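Local coordinates for protein putative 2,3,4,5-tetrahydropyridine-2-carboxylate N- succinyltransferase (Campylobacter jejuni, PDB 2RIJ) that probably catalyses the succinyl-CoA-dependent conversion of cyclic tetrahydrodipicolinate into acyclic N-succinyl-L-2-amino-6-oxopimelate, a step of lysine biosynthesis, at residues A27-L33 with E123-L129; F48-N52 with Q107-L111. One frame throughout, in Å; residues are numbered along the deposited sequence.

Interaction 1 (A27-L33 with E123-L129); sequences AFGIARL and EFSFVCL
Strands 27-33 and 124-129 run antiparallel, both extended, their axes 4.6 Å apart at closest and 173° between directions; G29, facing V127, is almost fully stretched (phi/psi -173/-179). The non-hydrogen-bonded pairs F28-C128, I30-F126 and R32-F124 alternate with hydrogen-bonded ones. The backbone ladder comprises L129 N to A27 O (2.8 Å), G29 N to V127 O (3.0 Å), V127 N to G29 O (2.9 Å), A31 N to S125 O (2.9 Å), S125 N to A31 O (3.0 Å) and L33 N to E123 O (2.8 Å); A27 N to L129 O (3.4 Å) is weak. This pair joins sequence-distant strands of the N-terminal domain's antiparallel sheet, whose face bearing F28, I30, F124 and F126 packs on helices 57-69 and 107-117. There F28 (chi1 p) brings CD2 to 3.8 Å from F126 CE1, while I30 CG1 lies at the edge of the F126 ring (chi1 t), 4.2 Å from F126 CD1. On the other face, A27 CB lies 4.1 Å from L129 CD1. At the R32/E123 end of the ladder, one water links R32 NH1, L33 O and E123 OE2, each at 2.8 Å; R32 NH1 also salt-bridges D34, and R32 NE donates to K191 O of the second subunit.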
loop_
_atom_site.group_PDB
_atom_site.type_symbol
_atom_site.label_atom_id
_atom_site.label_comp_id
_atom_site.label_asym_id
_atom_site.label_seq_id
_atom_site.Cartn_x
_atom_site.Cartn_y
_atom_site.Cartn_z
ATOM N N ALA A 27 19.206 40.751 38.233
ATOM C CA ALA A 27 20.354 40.584 37.333
ATOM C C ALA A 27 20.980 41.929 37.115
ATOM O O ALA A 27 20.272 42.950 37.042
ATOM C CB ALA A 27 19.928 40.025 35.992
ATOM N N PHE A 28 22.293 41.947 37.006
ATOM C CA PHE A 28 23.012 43.165 36.675
ATOM C C PHE A 28 24.415 42.936 36.113
ATOM O O PHE A 28 25.075 41.911 36.342
ATOM C CB PHE A 28 23.074 44.126 37.887
ATOM C CG PHE A 28 24.028 43.697 38.968
ATOM C CD1 PHE A 28 23.629 42.808 39.962
ATOM C CD2 PHE A 28 25.337 44.202 39.012
ATOM C CE1 PHE A 28 24.517 42.409 40.959
ATOM C CE2 PHE A 28 26.231 43.797 39.993
ATOM C CZ PHE A 28 25.811 42.925 40.986
ATOM N N GLY A 29 24.876 43.947 35.404
ATOM C CA GLY A 29 26.250 44.051 35.004
ATOM C C GLY A 29 26.537 45.378 34.341
ATOM O O GLY A 29 25.658 46.235 34.236
ATOM N N ILE A 30 27.785 45.532 33.921
ATOM C CA ILE A 30 28.252 46.694 33.198
ATOM C C ILE A 30 28.642 46.290 31.766
ATOM O O ILE A 30 29.487 45.403 31.553
ATOM C CB ILE A 30 29.451 47.379 33.925
ATOM C CG1 ILE A 30 29.048 47.883 35.297
ATOM C CG2 ILE A 30 30.023 48.546 33.092
ATOM C CD1 ILE A 30 30.285 48.347 36.166
ATOM N N ALA A 31 28.053 46.976 30.806
ATOM C CA ALA A 31 28.299 46.760 29.403
ATOM C C ALA A 31 29.159 47.840 28.758
ATOM O O ALA A 31 29.016 49.011 29.065
ATOM C CB ALA A 31 26.972 46.693 28.666
ATOM N N ARG A 32 30.050 47.441 27.849
ATOM C CA ARG A 32 30.671 48.357 26.916
ATOM C C ARG A 32 29.753 48.410 25.715
ATOM O O ARG A 32 29.373 47.362 25.151
ATOM C CB ARG A 32 32.062 47.875 26.495
ATOM C CG ARG A 32 32.770 48.813 25.564
ATOM C CD ARG A 32 34.094 48.234 24.973
ATOM N NE ARG A 32 33.864 46.946 24.312
ATOM C CZ ARG A 32 33.258 46.792 23.135
ATOM N NH1 ARG A 32 32.799 47.810 22.448
ATOM N NH2 ARG A 32 33.083 45.565 22.651
ATOM N N LEU A 33 29.376 49.616 25.293
ATOM C CA LEU A 33 28.432 49.788 24.201
ATOM C C LEU A 33 29.092 50.161 22.869
ATOM O O LEU A 33 30.055 50.929 22.835
ATOM C CB LEU A 33 27.408 50.868 24.529
ATOM C CG LEU A 33 26.657 50.777 25.863
ATOM C CD1 LEU A 33 25.690 52.003 25.930
ATOM C CD2 LEU A 33 25.963 49.468 26.085
ATOM N N GLU A 123 30.778 55.186 27.028
ATOM C CA GLU A 123 31.286 53.900 26.537
ATOM C C GLU A 123 30.700 52.752 27.377
ATOM O O GLU A 123 30.495 51.643 26.884
ATOM C CB GLU A 123 32.814 53.939 26.696
ATOM C CG GLU A 123 33.610 52.691 26.293
ATOM C CD GLU A 123 33.954 52.646 24.821
ATOM O OE1 GLU A 123 33.506 53.545 24.091
ATOM O OE2 GLU A 123 34.678 51.721 24.410
ATOM N N PHE A 124 30.482 53.016 28.670
ATOM C CA PHE A 124 30.072 52.015 29.622
ATOM C C PHE A 124 28.752 52.381 30.282
ATOM O O PHE A 124 28.468 53.558 30.565
ATOM C CB PHE A 124 31.150 51.821 30.684
ATOM C CG PHE A 124 32.494 51.496 30.138
ATOM C CD1 PHE A 124 32.820 50.209 29.790
ATOM C CD2 PHE A 124 33.473 52.481 30.036
ATOM C CE1 PHE A 124 34.098 49.886 29.273
ATOM C CE2 PHE A 124 34.749 52.180 29.531
ATOM C CZ PHE A 124 35.068 50.888 29.165
ATOM N N SER A 125 27.935 51.361 30.512
ATOM C CA SER A 125 26.599 51.548 31.086
ATOM C C SER A 125 26.287 50.441 32.080
ATOM O O SER A 125 26.544 49.258 31.830
ATOM C CB SER A 125 25.509 51.554 30.010
ATOM O OG SER A 125 25.511 52.741 29.234
ATOM N N PHE A 126 25.740 50.842 33.217
ATOM C CA PHE A 126 25.184 49.910 34.173
ATOM C C PHE A 126 23.799 49.477 33.712
ATOM O O PHE A 126 22.976 50.288 33.257
ATOM C CB PHE A 126 25.084 50.565 35.526
ATOM C CG PHE A 126 24.568 49.668 36.599
ATOM C CD1 PHE A 126 25.379 48.692 37.152
ATOM C CD2 PHE A 126 23.264 49.799 37.058
ATOM C CE1 PHE A 126 24.901 47.890 38.170
ATOM C CE2 PHE A 126 22.778 48.987 38.057
ATOM C CZ PHE A 126 23.595 48.055 38.634
ATOM N N VAL A 127 23.561 48.178 33.784
ATOM C CA VAL A 127 22.334 47.572 33.270
ATOM C C VAL A 127 21.850 46.639 34.353
ATOM O O VAL A 127 22.593 45.799 34.802
ATOM C CB VAL A 127 22.596 46.791 31.955
ATOM C CG1 VAL A 127 21.311 46.245 31.370
ATOM C CG2 VAL A 127 23.336 47.685 30.943
ATOM N N CYS A 128 20.615 46.818 34.799
ATOM C CA CYS A 128 20.038 45.886 35.745
ATOM C C CYS A 128 18.565 45.602 35.500
ATOM O O CYS A 128 17.830 46.436 34.958
ATOM C CB CYS A 128 20.319 46.303 37.193
ATOM S SG CYS A 128 19.243 47.525 37.885
ATOM N N LEU A 129 18.162 44.396 35.896
ATOM C CA LEU A 129 16.784 43.961 35.854
ATOM C C LEU A 129 16.253 43.874 37.280
ATOM O O LEU A 129 16.859 43.213 38.132
ATOM C CB LEU A 129 16.644 42.601 35.166
ATOM C CG LEU A 129 17.239 42.449 33.778
ATOM C CD1 LEU A 129 16.992 41.014 33.243
ATOM C CD2 LEU A 129 16.653 43.484 32.863
HETATM O O HOH W 1 32.874 50.646 22.546
#

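Interaction 2 (F48-N52 with Q107-L111); sequences FALIN and QNIDL
A reciprocal side-chain amide pair, N52 with N108, ties the start of strand 52-53, just after the irregular link from strand 43-48, to the first turn of helix 107-117 in the N-terminal domain. N52 ND2 donates to N108 OD1 at 3.0 Å (angle 159°), and N108 ND2 donates to N52 OD1 at 3.2 Å (168°); both side chains use chi1 m. Each amide is used further. N52 OD1 also accepts from N56 ND2, N52 ND2 also donates to F28 O, and N108 ND2 reaches a citrate, probably from the crystallisation liquor. The backbone bends at A49 (phi/psi -105/-7) and is extended from L50 (-151/128) to N52 (-110/126), so A49, L50 and N52 direct their CA-to-CB bonds toward the helix, whereas that of I51 points away. L50 and N108 are the nearest CA pair, 7.4 Å apart. Beside the amide pair, L50 (chi1 m, chi2 t; one of two conformers) lays CD1 3.8 Å from L111 CB, and its CD2 is 3.6 Å from Q107 NE2. M188 of the second subunit packs on A49, L50 and Q107. The acceptor Q107 O is satisfied within the helix by L111 N (3.0 Å), yet L50 CD1 also lies only 3.1 Å from Q107 O.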
loop_
_atom_site.group_PDB
_atom_site.type_symbol
_atom_site.label_atom_id
_atom_site.label_comp_id
_atom_site.label_asym_id
_atom_site.label_seq_id
_atom_site.Cartn_x
_atom_site.Cartn_y
_atom_site.Cartn_z
ATOM N N PHE A 48 29.333 42.379 27.887
ATOM C CA PHE A 48 29.590 42.237 29.292
ATOM C C PHE A 48 30.708 41.239 29.495
ATOM O O PHE A 48 30.756 40.234 28.807
ATOM C CB PHE A 48 28.345 41.680 30.013
ATOM C CG PHE A 48 27.129 42.563 29.968
ATOM C CD1 PHE A 48 26.278 42.544 28.885
ATOM C CD2 PHE A 48 26.779 43.319 31.070
ATOM C CE1 PHE A 48 25.128 43.279 28.831
ATOM C CE2 PHE A 48 25.629 44.089 31.044
ATOM C CZ PHE A 48 24.778 44.048 29.909
ATOM N N ALA A 49 31.544 41.463 30.507
ATOM C CA ALA A 49 32.533 40.470 30.888
ATOM C C ALA A 49 32.157 39.744 32.166
ATOM O O ALA A 49 32.837 38.788 32.539
ATOM C CB ALA A 49 33.922 41.126 31.046
ATOM N N LEU A 50 31.080 40.199 32.820
ATOM C CA LEU A 50 30.603 39.623 34.090
ATOM C C LEU A 50 29.100 39.820 34.167
ATOM O O LEU A 50 28.609 40.929 33.963
ATOM C CB LEU A 50 31.231 40.314 35.308
ATOM C CG LEU A 50 32.694 40.083 35.679
ATOM C CD1 LEU A 50 33.126 41.102 36.767
ATOM C CD2 LEU A 50 32.947 38.629 36.116
ATOM N N ILE A 51 28.381 38.740 34.431
ATOM C CA ILE A 51 26.948 38.750 34.612
ATOM C C ILE A 51 26.658 38.290 36.019
ATOM O O ILE A 51 27.150 37.249 36.486
ATOM C CB ILE A 51 26.245 37.745 33.633
ATOM C CG1 ILE A 51 26.622 38.035 32.201
ATOM C CG2 ILE A 51 24.722 37.727 33.825
ATOM C CD1 ILE A 51 26.079 39.399 31.723
ATOM N N ASN A 52 25.830 39.064 36.687
ATOM C CA ASN A 52 25.407 38.749 38.040
ATOM C C ASN A 52 23.934 38.367 37.950
ATOM O O ASN A 52 23.127 39.103 37.348
ATOM C CB ASN A 52 25.608 39.957 38.953
ATOM C CG ASN A 52 27.063 40.325 39.135
ATOM O OD1 ASN A 52 27.751 39.748 39.961
ATOM N ND2 ASN A 52 27.527 41.308 38.382
ATOM N N GLN A 107 35.372 39.967 41.646
ATOM C CA GLN A 107 35.335 40.155 40.217
ATOM C C GLN A 107 34.698 41.465 39.780
ATOM O O GLN A 107 35.146 42.079 38.833
ATOM C CB GLN A 107 34.593 38.993 39.595
ATOM C CG GLN A 107 35.364 37.676 39.644
ATOM C CD GLN A 107 34.798 36.715 38.657
ATOM O OE1 GLN A 107 33.700 36.178 38.861
ATOM N NE2 GLN A 107 35.509 36.526 37.535
ATOM N N ASN A 108 33.646 41.870 40.467
ATOM C CA ASN A 108 32.975 43.123 40.189
ATOM C C ASN A 108 33.911 44.274 40.514
ATOM O O ASN A 108 33.910 45.280 39.811
ATOM C CB ASN A 108 31.668 43.264 40.970
ATOM C CG ASN A 108 30.558 42.361 40.436
ATOM O OD1 ASN A 108 30.131 42.484 39.287
ATOM N ND2 ASN A 108 30.079 41.468 41.279
ATOM N N ILE A 109 34.722 44.116 41.554
ATOM C CA ILE A 109 35.650 45.179 41.948
ATOM C C ILE A 109 36.769 45.244 40.915
ATOM O O ILE A 109 37.092 46.319 40.434
ATOM C CB ILE A 109 36.239 44.998 43.353
ATOM C CG1 ILE A 109 35.133 44.685 44.372
ATOM C CG2 ILE A 109 36.986 46.291 43.750
ATOM C CD1 ILE A 109 35.555 44.795 45.894
ATOM N N ASP A 110 37.330 44.096 40.536
ATOM C CA ASP A 110 38.347 44.071 39.472
ATOM C C ASP A 110 37.870 44.737 38.178
ATOM O O ASP A 110 38.640 45.371 37.467
ATOM C CB ASP A 110 38.768 42.633 39.136
ATOM C CG ASP A 110 39.403 41.886 40.314
ATOM O OD1 ASP A 110 39.999 42.525 41.207
ATOM O OD2 ASP A 110 39.270 40.636 40.358
ATOM N N LEU A 111 36.607 44.512 37.832
ATOM C CA LEU A 111 36.040 45.061 36.612
ATOM C C LEU A 111 36.063 46.595 36.680
ATOM O O LEU A 111 36.440 47.253 35.719
ATOM C CB LEU A 111 34.596 44.538 36.387
ATOM C CG LEU A 111 33.955 45.067 35.076
ATOM C CD1 LEU A 111 34.615 44.364 33.868
ATOM C CD2 LEU A 111 32.452 44.866 35.091
#

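How the interactions relate
Along the chain the segments come in the order 27-33, 48-52, 107-111, 123-129, so interaction 2 falls between the two strands of interaction 1. The centres are about 10 Å apart and all four segments lie in the N-terminal part of the protein. Strand 27-35, part of interaction 1, is where interaction 2 abuts: F28 O lies 3.0 Å from N52 N, a probable hydrogen bond, and A31 CB packs 3.7 Å from F48 CZ. Helix 107-117, which precedes strand 124-129, bridges both contacts, since L111 touches I30. Both also meet the second subunit, whose K191 hydrogen-bonds through O to R32 NE and through NZ to F48 O, placing this sheet-and-helix unit at a subunit interface away from the predicted active site.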